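Local coordinates for alpha-galactosidase (Umbelopsis vinacea, PDB 3A5V), which hydrolyses terminal alpha-galactosidic bonds, releasing galactose from galactosides, as a family 27 glycoside hydrolase that assembles as a tetramer, at the interface of chains A and B. Coordinates in Å, arbitrary orientation; residue numbers count along the deposited sequence, not the author numbering. Chains: chain A/B, Alpha-galactosidase.

Contact 1: the interface of chains A and B. Residues chain A 168, 209-210, 212; chain B 174-175, 226-227, 229-230.
The loop of chain A that carries A:Leu210, drawn together by nearby disulfides, and the loop of A:Trp168 after strand 162-165 meet helix 173-176, the end of helix 217-227 and the short 3-10 turn 228-230 of chain B. A:Leu210 is the apolar wedge: with CG anti to the backbone N (chi1 178°), its two methyls reach different partners. CD2 meets B:Val227 CG1 at 3.9 Å, roughly at a right angle, and also touches the B:Ala226 methyl. CD1 lies against B:Lys230 CE at 3.9 Å, the leucine and lysine chains running alongside one another, pointed opposite ways. Behind this surface, B:Val227 CG1 sits over the centre of the B:Trp174 ring, so the indole backs the valine that receives the leucine. The B:Gln229 amide is held flat from its own chain: NE2 donates to the backbone oxygen O of B:Ala226 at 2.9 Å, almost straight (178° at the hydrogen), with the acceptor in the amide plane. This helps turn OE1 towards A:Gly212 CA, where the absence of a side chain probably leaves room for the amide. Water extends the polar contact. One molecule joins A:Val209 O to both the indole NE1 of B:Trp174 and the amide ND2 of B:Asn175. A second, 2.9 Å from the side-chain amine NZ of B:Lys230, also bonds to the backbone N of A:Gly212, while A:Trp168 CH2 lies 4.3 Å from the same NZ.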
# COMPACT_ATOMS: atom_id res chain seq x y z
N TRP A 168 -9.19 1.15 -15.32
CA TRP A 168 -9.78 1.86 -14.19
C TRP A 168 -8.73 2.49 -13.26
O TRP A 168 -9.01 2.71 -12.09
CB TRP A 168 -10.65 0.91 -13.35
CG TRP A 168 -11.45 -0.15 -14.11
CD1 TRP A 168 -12.29 0.04 -15.19
CD2 TRP A 168 -11.49 -1.55 -13.81
NE1 TRP A 168 -12.84 -1.17 -15.57
CE2 TRP A 168 -12.38 -2.16 -14.73
CE3 TRP A 168 -10.87 -2.35 -12.83
CZ2 TRP A 168 -12.67 -3.54 -14.71
CZ3 TRP A 168 -11.16 -3.73 -12.81
CH2 TRP A 168 -12.06 -4.30 -13.74
N VAL A 209 -6.78 -0.01 -5.28
CA VAL A 209 -6.73 -1.42 -5.69
C VAL A 209 -8.12 -2.03 -5.97
O VAL A 209 -8.23 -3.21 -6.31
CB VAL A 209 -5.99 -2.32 -4.64
CG1 VAL A 209 -4.57 -1.83 -4.40
CG2 VAL A 209 -6.76 -2.38 -3.37
N LEU A 210 -9.17 -1.23 -5.79
CA LEU A 210 -10.53 -1.66 -6.12
C LEU A 210 -11.28 -0.48 -6.71
O LEU A 210 -11.93 0.28 -6.02
CB LEU A 210 -11.26 -2.25 -4.89
CG LEU A 210 -12.73 -2.71 -5.05
CD1 LEU A 210 -12.89 -3.77 -6.14
CD2 LEU A 210 -13.26 -3.25 -3.72
N GLY A 212 -13.80 -0.28 -8.90
CA GLY A 212 -15.25 -0.43 -8.79
C GLY A 212 -16.04 0.37 -9.82
O GLY A 212 -15.60 0.59 -10.95
N TRP B 174 -11.79 -11.63 -5.10
CA TRP B 174 -12.97 -11.16 -5.87
C TRP B 174 -12.59 -10.74 -7.30
O TRP B 174 -13.46 -10.69 -8.18
CB TRP B 174 -13.71 -10.02 -5.13
CG TRP B 174 -12.77 -8.98 -4.58
CD1 TRP B 174 -12.22 -7.92 -5.26
CD2 TRP B 174 -12.22 -8.94 -3.26
NE1 TRP B 174 -11.38 -7.21 -4.43
CE2 TRP B 174 -11.36 -7.82 -3.20
CE3 TRP B 174 -12.39 -9.74 -2.11
CZ2 TRP B 174 -10.67 -7.46 -2.02
CZ3 TRP B 174 -11.70 -9.39 -0.94
CH2 TRP B 174 -10.84 -8.26 -0.91
N ASN B 175 -11.31 -10.41 -7.51
CA ASN B 175 -10.76 -10.16 -8.85
C ASN B 175 -10.12 -11.42 -9.46
O ASN B 175 -10.45 -11.81 -10.58
CB ASN B 175 -9.70 -9.03 -8.83
CG ASN B 175 -10.23 -7.73 -8.24
OD1 ASN B 175 -11.33 -7.25 -8.57
ND2 ASN B 175 -9.43 -7.12 -7.35
N ALA B 226 -17.96 -3.42 0.05
CA ALA B 226 -17.08 -2.99 -1.05
C ALA B 226 -16.98 -4.02 -2.17
O ALA B 226 -16.76 -3.65 -3.32
CB ALA B 226 -15.64 -2.66 -0.52
N VAL B 227 -17.13 -5.30 -1.86
CA VAL B 227 -16.82 -6.36 -2.84
C VAL B 227 -18.04 -7.10 -3.40
O VAL B 227 -17.90 -7.90 -4.35
CB VAL B 227 -15.72 -7.35 -2.31
CG1 VAL B 227 -14.43 -6.57 -1.97
CG2 VAL B 227 -16.20 -8.14 -1.05
N GLN B 229 -20.15 -6.13 -5.36
CA GLN B 229 -20.23 -5.85 -6.80
C GLN B 229 -19.61 -6.96 -7.68
O GLN B 229 -19.92 -7.04 -8.88
CB GLN B 229 -19.54 -4.51 -7.12
CG GLN B 229 -18.05 -4.48 -6.72
CD GLN B 229 -17.41 -3.13 -7.02
OE1 GLN B 229 -17.44 -2.67 -8.16
NE2 GLN B 229 -16.81 -2.50 -6.02
N LYS B 230 -18.70 -7.78 -7.12
CA LYS B 230 -17.98 -8.77 -7.92
C LYS B 230 -18.66 -10.13 -7.95
O LYS B 230 -18.30 -10.99 -8.77
CB LYS B 230 -16.52 -8.94 -7.42
CG LYS B 230 -15.64 -7.67 -7.49
CD LYS B 230 -15.43 -7.17 -8.91
CE LYS B 230 -14.67 -5.85 -8.88
NZ LYS B 230 -14.38 -5.38 -10.27
O HOH W 1 -12.94 -2.85 -9.95
O HOH W 2 -9.26 -5.34 -5.08

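Contact 2: the interface of chains A and B. Residues chain A 98-99, 132, 134; chain B 178-179, 232.
B:Thr179 inserts between A:Tyr132 and A:Gln134, and here the two chains pack tightly. Its methyl CG2 comes to 3.5 Å from A:Tyr132 CD1, with A:Thr98 and A:Leu99 flanking it more distantly. B:Ser178 approaches the same side of the ring at its edge, CB in the ring plane and hydroxyl OG 3.3 Å from both CD1 and CE1. The threonine hydroxyl OG1 turns to A:Gln134, whose amide NE2 donates to it at 2.9 Å, nearly in the amide plane. Bent at chi2 (-58°), the glutamine curls back until NE2 also reaches the backbone oxygen O of A:Tyr132, a longer bond made from above the carbonyl plane. One amide nitrogen thus ties the tyrosine backbone to the partner chain, and a water bound by B:Thr179 N and OG1 adds a weaker link to A:Gln134 OE1. A leucine in place of A:Gln134 would probably leave the threonine hydroxyl without its mate across the interface and the tyrosine carbonyl without this donor. Towards B:Arg232 the contact is looser and hydrated. The A:Tyr132 hydroxyl OH stays 3.8 Å from the guanidinium NE, and a water lying in the planes of both groups, themselves 85° apart, bridges them. Joining subunits through the loop that follows strand 125-129, the strand whose end carries the catalytic nucleophile in this family, the site may help steady the rim of the active site within the tetramer.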
# COMPACT_ATOMS: atom_id res chain seq x y z
N THR A 98 -10.26 -13.43 -19.64
CA THR A 98 -10.89 -14.57 -20.33
C THR A 98 -12.34 -14.27 -20.72
O THR A 98 -12.85 -14.82 -21.70
CB THR A 98 -10.84 -15.83 -19.47
OG1 THR A 98 -11.45 -15.55 -18.20
CG2 THR A 98 -9.38 -16.28 -19.26
N LEU A 99 -12.97 -13.37 -19.97
CA LEU A 99 -14.35 -12.96 -20.16
C LEU A 99 -14.45 -11.44 -20.07
O LEU A 99 -13.59 -10.76 -19.46
CB LEU A 99 -15.26 -13.59 -19.08
CG LEU A 99 -15.35 -15.12 -18.95
CD1 LEU A 99 -16.07 -15.52 -17.64
CD2 LEU A 99 -16.02 -15.79 -20.17
N TYR A 132 -11.80 -10.08 -15.31
CA TYR A 132 -11.42 -11.50 -15.41
C TYR A 132 -10.00 -11.72 -15.92
O TYR A 132 -9.76 -12.55 -16.79
CB TYR A 132 -12.50 -12.29 -16.20
CG TYR A 132 -13.87 -12.14 -15.57
CD1 TYR A 132 -14.12 -12.66 -14.28
CD2 TYR A 132 -14.91 -11.44 -16.20
CE1 TYR A 132 -15.35 -12.53 -13.66
CE2 TYR A 132 -16.17 -11.28 -15.58
CZ TYR A 132 -16.37 -11.84 -14.31
OH TYR A 132 -17.58 -11.72 -13.66
N GLN A 134 -7.30 -12.88 -14.48
CA GLN A 134 -6.58 -14.08 -14.03
C GLN A 134 -5.35 -13.70 -13.17
O GLN A 134 -4.26 -14.29 -13.29
CB GLN A 134 -6.21 -14.98 -15.23
CG GLN A 134 -7.41 -15.29 -16.16
CD GLN A 134 -8.56 -15.97 -15.41
OE1 GLN A 134 -8.33 -16.90 -14.64
NE2 GLN A 134 -9.79 -15.51 -15.66
N SER B 178 -12.27 -15.49 -9.48
CA SER B 178 -13.69 -15.58 -9.84
C SER B 178 -14.00 -16.61 -10.92
O SER B 178 -15.12 -17.11 -10.98
CB SER B 178 -14.24 -14.21 -10.24
OG SER B 178 -13.40 -13.62 -11.21
N THR B 179 -13.04 -16.91 -11.79
CA THR B 179 -13.29 -17.92 -12.82
C THR B 179 -12.66 -19.27 -12.46
O THR B 179 -12.88 -20.25 -13.16
CB THR B 179 -12.81 -17.48 -14.24
OG1 THR B 179 -11.38 -17.46 -14.27
CG2 THR B 179 -13.35 -16.09 -14.61
N ARG B 232 -21.15 -13.28 -8.42
CA ARG B 232 -21.95 -13.76 -9.56
C ARG B 232 -22.38 -15.21 -9.26
O ARG B 232 -21.75 -15.88 -8.44
CB ARG B 232 -21.13 -13.80 -10.86
CG ARG B 232 -20.51 -12.46 -11.33
CD ARG B 232 -21.54 -11.50 -11.95
NE ARG B 232 -20.89 -10.27 -12.39
CZ ARG B 232 -20.70 -9.18 -11.62
NH1 ARG B 232 -21.17 -9.12 -10.37
NH2 ARG B 232 -20.07 -8.12 -12.12
O HOH W 3 -10.26 -15.99 -12.14
O HOH W 4 -19.71 -10.91 -15.05

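The C-alpha centres of contact 1 and contact 2 lie about 12 Å apart, making them neighbouring patches of one interface. They draw on the same region of chain B: helix 173-176 leads into the loop of B:Ser178 and B:Thr179, and 3-10 helix 228-230 is soon followed by B:Arg232. Chain A instead supplies separate loops, including those after strands 89-95, 125-129 and 162-165 of its catalytic barrel. One surface of chain B thus spans several loops of its partner. As the whole interface is not an exact two-fold, the two chains need not contribute equally, and the joint contact probably helps hold neighbouring subunits in the tetramer.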